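Local coordinates for protein KLTH0A00704p (Lachancea thermotolerans, PDB 4J2G) that acts in autophagy as an Atg13-family protein whose HORMA domain, the part modelled here, probably mediates recruitment of PI 3-kinase, at residues E71-P76 / G203-D208. The protein carries 1 engineered substitution. Sequence-based numbering, arbitrary orientation.
Sequences ERELKP and GTRILD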
loop_
_atom_site.group_PDB
_atom_site.type_symbol
_atom_site.label_atom_id
_atom_site.label_comp_id
_atom_site.label_asym_id
_atom_site.label_seq_id
_atom_site.Cartn_x
_atom_site.Cartn_y
_atom_site.Cartn_z
ATOM N N GLU A 71 6.282 15.709 1.615
ATOM C CA GLU A 71 7.649 16.037 2.057
ATOM C C GLU A 71 7.745 15.906 3.571
ATOM O O GLU A 71 8.781 15.486 4.099
ATOM C CB GLU A 71 8.118 17.430 1.576
ATOM C CG GLU A 71 9.648 17.562 1.463
ATOM C CD GLU A 71 10.185 19.008 1.412
ATOM O OE1 GLU A 71 9.575 19.883 0.746
ATOM O OE2 GLU A 71 11.250 19.275 2.026
ATOM N N ARG A 72 6.652 16.226 4.267
ATOM C CA ARG A 72 6.628 16.117 5.712
ATOM C C ARG A 72 6.771 14.642 6.056
ATOM O O ARG A 72 7.696 14.252 6.741
ATOM C CB ARG A 72 5.339 16.732 6.272
ATOM C CG ARG A 72 5.086 16.396 7.730
ATOM C CD ARG A 72 3.756 16.948 8.233
ATOM N NE ARG A 72 3.623 18.368 7.901
ATOM C CZ ARG A 72 2.837 18.861 6.938
ATOM N NH1 ARG A 72 2.078 18.060 6.190
ATOM N NH2 ARG A 72 2.802 20.171 6.726
ATOM N N GLU A 73 5.906 13.824 5.473
ATOM C CA GLU A 73 5.890 12.374 5.645
ATOM C C GLU A 73 7.179 11.655 5.145
ATOM O O GLU A 73 7.527 10.595 5.673
ATOM C CB GLU A 73 4.645 11.773 4.970
ATOM C CG GLU A 73 3.332 12.219 5.629
ATOM C CD GLU A 73 2.107 11.293 5.369
ATOM O OE1 GLU A 73 1.765 11.043 4.176
ATOM O OE2 GLU A 73 1.466 10.834 6.373
ATOM N N LEU A 74 7.884 12.203 4.162
ATOM C CA LEU A 74 9.132 11.532 3.721
ATOM C C LEU A 74 10.350 11.914 4.568
ATOM O O LEU A 74 11.427 11.357 4.396
ATOM C CB LEU A 74 9.391 11.751 2.254
ATOM C CG LEU A 74 8.403 10.992 1.366
ATOM C CD1 LEU A 74 8.519 11.475 -0.049
ATOM C CD2 LEU A 74 8.700 9.499 1.424
ATOM N N LYS A 75 10.163 12.797 5.552
ATOM C CA LYS A 75 11.311 13.257 6.388
ATOM C C LYS A 75 12.205 12.109 6.979
ATOM O O LYS A 75 13.454 12.160 6.869
ATOM C CB LYS A 75 10.841 14.253 7.453
ATOM C CG LYS A 75 11.834 14.508 8.574
ATOM C CD LYS A 75 11.182 14.373 9.951
ATOM C CE LYS A 75 11.163 12.930 10.442
ATOM N NZ LYS A 75 9.818 12.601 10.997
ATOM N N PRO A 76 11.585 11.046 7.547
ATOM C CA PRO A 76 12.453 10.007 8.014
ATOM C C PRO A 76 13.436 9.459 6.981
ATOM O O PRO A 76 14.434 8.894 7.410
ATOM C CB PRO A 76 11.480 8.912 8.417
ATOM C CG PRO A 76 10.274 9.677 8.853
ATOM C CD PRO A 76 10.170 10.685 7.766
ATOM N N GLY A 203 -6.709 7.728 -1.586
ATOM C CA GLY A 203 -5.708 8.479 -0.842
ATOM C C GLY A 203 -4.606 7.466 -0.466
ATOM O O GLY A 203 -4.816 6.262 -0.567
ATOM N N THR A 204 -3.427 7.956 -0.107
ATOM C CA THR A 204 -2.355 7.168 0.452
ATOM C C THR A 204 -1.754 7.969 1.546
ATOM O O THR A 204 -1.950 9.154 1.583
ATOM C CB THR A 204 -1.207 6.934 -0.553
ATOM O OG1 THR A 204 -0.823 8.188 -1.099
ATOM C CG2 THR A 204 -1.714 6.059 -1.674
ATOM N N ARG A 205 -0.947 7.320 2.367
ATOM C CA ARG A 205 -0.407 7.862 3.581
ATOM C C ARG A 205 0.835 7.019 3.735
ATOM O O ARG A 205 0.795 5.806 3.554
ATOM C CB ARG A 205 -1.389 7.550 4.730
ATOM C CG ARG A 205 -0.885 7.723 6.119
ATOM C CD ARG A 205 -1.972 7.434 7.180
ATOM N NE ARG A 205 -3.291 7.355 6.571
ATOM C CZ ARG A 205 -4.330 8.059 6.989
ATOM N NH1 ARG A 205 -4.177 8.891 8.018
ATOM N NH2 ARG A 205 -5.522 7.927 6.414
ATOM N N ILE A 206 1.927 7.678 4.057
ATOM C CA ILE A 206 3.184 7.055 4.321
ATOM C C ILE A 206 3.367 7.104 5.794
ATOM O O ILE A 206 3.032 8.073 6.398
ATOM C CB ILE A 206 4.287 7.870 3.664
ATOM C CG1 ILE A 206 4.127 7.762 2.147
ATOM C CG2 ILE A 206 5.618 7.420 4.193
ATOM C CD1 ILE A 206 4.958 8.734 1.302
ATOM N N LEU A 207 3.871 6.023 6.365
ATOM C CA LEU A 207 4.044 5.836 7.795
ATOM C C LEU A 207 5.420 5.209 8.047
ATOM O O LEU A 207 5.950 4.393 7.216
ATOM C CB LEU A 207 3.061 4.841 8.350
ATOM C CG LEU A 207 1.586 5.270 8.235
ATOM C CD1 LEU A 207 0.640 4.150 8.636
ATOM C CD2 LEU A 207 1.364 6.517 9.066
ATOM N N ASP A 208 6.010 5.591 9.184
ATOM C CA ASP A 208 7.209 4.903 9.708
ATOM C C ASP A 208 6.712 3.595 10.327
ATOM O O ASP A 208 5.941 3.584 11.280
ATOM C CB ASP A 208 7.903 5.785 10.720
ATOM C CG ASP A 208 9.133 5.135 11.362
ATOM O OD1 ASP A 208 9.195 3.881 11.533
ATOM O OD2 ASP A 208 10.040 5.936 11.713
#
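Glu-73 reaches from helix 70-78 to the outer edge of strand 201-208, where its OE1 accepts a weak hydrogen bond from the backbone N of Ile-206; the 3.4 Å separation is long, but an N-H...O angle of 178° makes it nearly straight. Because the chain runs extended past CG (chi2 -159°), the carboxylate spans the gap to the strand backbone. Its second oxygen fares less well: OE2 lies 3.2 Å from the carbonyl O of Ile-206, two acceptors facing one another. Arg-205 adds no ion pair here, since its NE stays 5.9 Å from Glu-73 OE2 and its guanidinium forms a salt bridge with Glu-126 instead. An alanine in place of Glu-73 would probably leave the Ile-206 N-H without this acceptor and uncover part of the strand edge.

The apolar evidence centres on Ile-206, whose CD1 meets Leu-74 CD2 at 3.8 Å, while its CB packs 4.1 Å from Glu-73 CB.

Segments 71-76 and 203-208 run at 27° to each other, their axes 8.0 Å apart at closest approach. Strand 201-208 ends the five-stranded antiparallel sheet, pairing with strand 89-96 on its other edge; Leu-74 and Ile-206 also touch helix 18-39, joining the short helix to the HORMA domain's helix-sheet interior.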